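Local coordinates for stage II sporulation protein E (SpoIIE) (Moorella thermoacetica, PDB 3ZT9) that probably acts as a manganese-dependent PP2C-type protein serine/threonine phosphatase in a stressosome-related signalling module, at residues A[34-39]-A[145-150]. Residues are numbered along the deposited sequence; the frame is centred on the assembly and turned at random.
Sequences LAVGDG and FLIHSD. With MN (manganese (II) ion), chain B; MN (manganese (II) ion), chain C.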
loop_
_atom_site.group_PDB
_atom_site.type_symbol
_atom_site.label_atom_id
_atom_site.label_comp_id
_atom_site.label_asym_id
_atom_site.label_seq_id
_atom_site.Cartn_x
_atom_site.Cartn_y
_atom_site.Cartn_z
ATOM N N LEU A 34 -0.512 2.739 -6.450
ATOM C CA LEU A 34 -0.222 1.520 -5.700
ATOM C C LEU A 34 -0.821 1.697 -4.329
ATOM O O LEU A 34 -0.478 2.655 -3.658
ATOM C CB LEU A 34 1.312 1.345 -5.511
ATOM C CG LEU A 34 2.182 1.444 -6.780
ATOM C CD1 LEU A 34 3.640 1.521 -6.356
ATOM C CD2 LEU A 34 1.985 0.241 -7.663
ATOM N N ALA A 35 -1.661 0.769 -3.884
ATOM C CA ALA A 35 -2.327 0.972 -2.613
ATOM C C ALA A 35 -2.434 -0.320 -1.838
ATOM O O ALA A 35 -2.655 -1.398 -2.424
ATOM C CB ALA A 35 -3.765 1.567 -2.829
ATOM N N VAL A 36 -2.331 -0.204 -0.506
ATOM C CA VAL A 36 -2.619 -1.355 0.351
ATOM C C VAL A 36 -3.568 -0.903 1.442
ATOM O O VAL A 36 -3.355 0.126 2.051
ATOM C CB VAL A 36 -1.317 -1.953 1.008
ATOM C CG1 VAL A 36 -1.658 -3.058 2.002
ATOM C CG2 VAL A 36 -0.342 -2.504 -0.088
ATOM N N GLY A 37 -4.586 -1.704 1.729
ATOM C CA GLY A 37 -5.484 -1.383 2.825
ATOM C C GLY A 37 -5.487 -2.559 3.796
ATOM O O GLY A 37 -5.270 -3.715 3.407
ATOM N N ASP A 38 -5.756 -2.262 5.065
ATOM C CA ASP A 38 -5.851 -3.307 6.073
ATOM C C ASP A 38 -7.121 -3.024 6.847
ATOM O O ASP A 38 -7.163 -2.057 7.573
ATOM C CB ASP A 38 -4.598 -3.214 6.989
ATOM C CG ASP A 38 -4.642 -4.155 8.185
ATOM O OD1 ASP A 38 -5.714 -4.733 8.456
ATOM O OD2 ASP A 38 -3.607 -4.308 8.874
ATOM N N GLY A 39 -8.165 -3.838 6.667
ATOM C CA GLY A 39 -9.410 -3.623 7.399
ATOM C C GLY A 39 -9.241 -3.944 8.882
ATOM O O GLY A 39 -8.602 -4.898 9.266
ATOM N N PHE A 145 9.626 0.582 -5.020
ATOM C CA PHE A 145 8.625 0.923 -4.011
ATOM C C PHE A 145 8.230 -0.366 -3.304
ATOM O O PHE A 145 7.982 -1.382 -3.947
ATOM C CB PHE A 145 7.380 1.515 -4.688
ATOM C CG PHE A 145 7.606 2.869 -5.346
ATOM C CD1 PHE A 145 8.300 2.987 -6.546
ATOM C CD2 PHE A 145 7.134 4.017 -4.753
ATOM C CE1 PHE A 145 8.522 4.246 -7.121
ATOM C CE2 PHE A 145 7.364 5.263 -5.300
ATOM C CZ PHE A 145 8.051 5.376 -6.507
ATOM N N LEU A 146 8.169 -0.337 -1.982
ATOM C CA LEU A 146 7.700 -1.476 -1.220
ATOM C C LEU A 146 6.538 -0.952 -0.345
ATOM O O LEU A 146 6.675 0.112 0.283
ATOM C CB LEU A 146 8.816 -1.977 -0.276
ATOM C CG LEU A 146 8.340 -2.945 0.818
ATOM C CD1 LEU A 146 7.927 -4.337 0.287
ATOM C CD2 LEU A 146 9.463 -3.058 1.823
ATOM N N ILE A 147 5.406 -1.658 -0.317
ATOM C CA ILE A 147 4.304 -1.270 0.546
ATOM C C ILE A 147 3.855 -2.556 1.244
ATOM O O ILE A 147 3.689 -3.577 0.595
ATOM C CB ILE A 147 3.055 -0.647 -0.239
ATOM C CG1 ILE A 147 3.509 0.532 -1.150
ATOM C CG2 ILE A 147 1.935 -0.201 0.793
ATOM C CD1 ILE A 147 2.411 1.181 -2.026
ATOM N N HIS A 148 3.653 -2.517 2.550
ATOM C CA HIS A 148 3.085 -3.696 3.193
ATOM C C HIS A 148 2.227 -3.370 4.403
ATOM O O HIS A 148 2.442 -2.389 5.095
ATOM C CB HIS A 148 4.213 -4.715 3.557
ATOM C CG HIS A 148 5.241 -4.202 4.513
ATOM N ND1 HIS A 148 5.048 -4.193 5.882
ATOM C CD2 HIS A 148 6.482 -3.690 4.303
ATOM C CE1 HIS A 148 6.128 -3.697 6.470
ATOM N NE2 HIS A 148 7.002 -3.372 5.535
ATOM N N SER A 149 1.226 -4.213 4.655
ATOM C CA SER A 149 0.460 -4.066 5.904
ATOM C C SER A 149 1.296 -4.497 7.090
ATOM O O SER A 149 2.414 -5.012 6.931
ATOM C CB SER A 149 -0.778 -4.957 5.859
ATOM O OG SER A 149 -0.426 -6.329 5.844
ATOM N N ASP A 150 0.763 -4.280 8.296
ATOM C CA ASP A 150 1.496 -4.623 9.515
ATOM C C ASP A 150 1.523 -6.139 9.749
ATOM O O ASP A 150 2.005 -6.597 10.784
ATOM C CB ASP A 150 0.894 -3.880 10.707
ATOM C CG ASP A 150 -0.539 -4.295 11.012
ATOM O OD1 ASP A 150 -1.081 -5.211 10.353
ATOM O OD2 ASP A 150 -1.107 -3.702 11.926
HETATM MN MN MN B . -6.828 -6.093 9.685
HETATM MN MN MN C . -3.021 -6.034 10.158
HETATM O O HOH W 1 -1.533 -2.659 8.595
HETATM O O HOH W 2 -3.629 -5.057 12.078
HETATM O O HOH W 3 -6.521 -7.366 7.941
HETATM O O HOH W 4 -6.318 -4.804 11.519
HETATM O O HOH W 5 -5.011 -6.880 10.713
HETATM O O HOH W 6 -2.894 -7.147 8.269
#
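Ile-147 packs against both Leu-34 and Val-36, and its two branches do separate work. CG2 meets Val-36 CG2 at 3.4 Å, tighter than usual for two methyls, as the side chains slide past each other in opposite directions. The other branch reaches Leu-34: with CG1 anti to the carbonyl carbon (chi1 -53°) and the chain extended beyond it, CD1 lies 3.7 Å from Leu-34 CB and also touches Leu-34 O. Replacing Ile-147 with an alanine would probably leave Leu-34 CB and Val-36 CG2 without their methyl partners and open a gap between the strands. Toward the N-terminal ends of the segments, Leu-34 crosses Phe-145 at about a right angle, CD1 to CB 4.1 Å. No direct hydrogen bond links the strands, which run nearly parallel (16°) with axes 7.2 Å apart; each belongs to its own sheet, 34-39 between strands 21-28 and 82-90, 145-148 between 187-192 and 105-110. Cys-87 and Ile-104 also pack on Ile-147.

Metal binding takes over at the C-terminal ends. The Asp-38 carboxylate bridges both manganese ions: OD1 binds one at 2.1 Å, OD2 the other at 2.2 Å. Asp-150 OD1 joins the second ion, and its carboxylate plane stands 77° from that of Asp-38. The carboxylate oxygens Asp-38 OD2 and Asp-150 OD1 lie only 3.1 Å apart, a closeness the shared cation would offset. One water donates to Asp-38 OD2 and accepts from Asp-150 N, tying the aspartates together a second way; Asn-103 holds Asp-150 OD2.

Gly-39 O and Gly-41 complete the protein ligands of the first ion, Asp-185 those of the second, and a water bridges the pair. Such a binuclear centre at one end of a beta-sandwich, where the two sheets meet, is characteristic of the PP2C phosphatase fold.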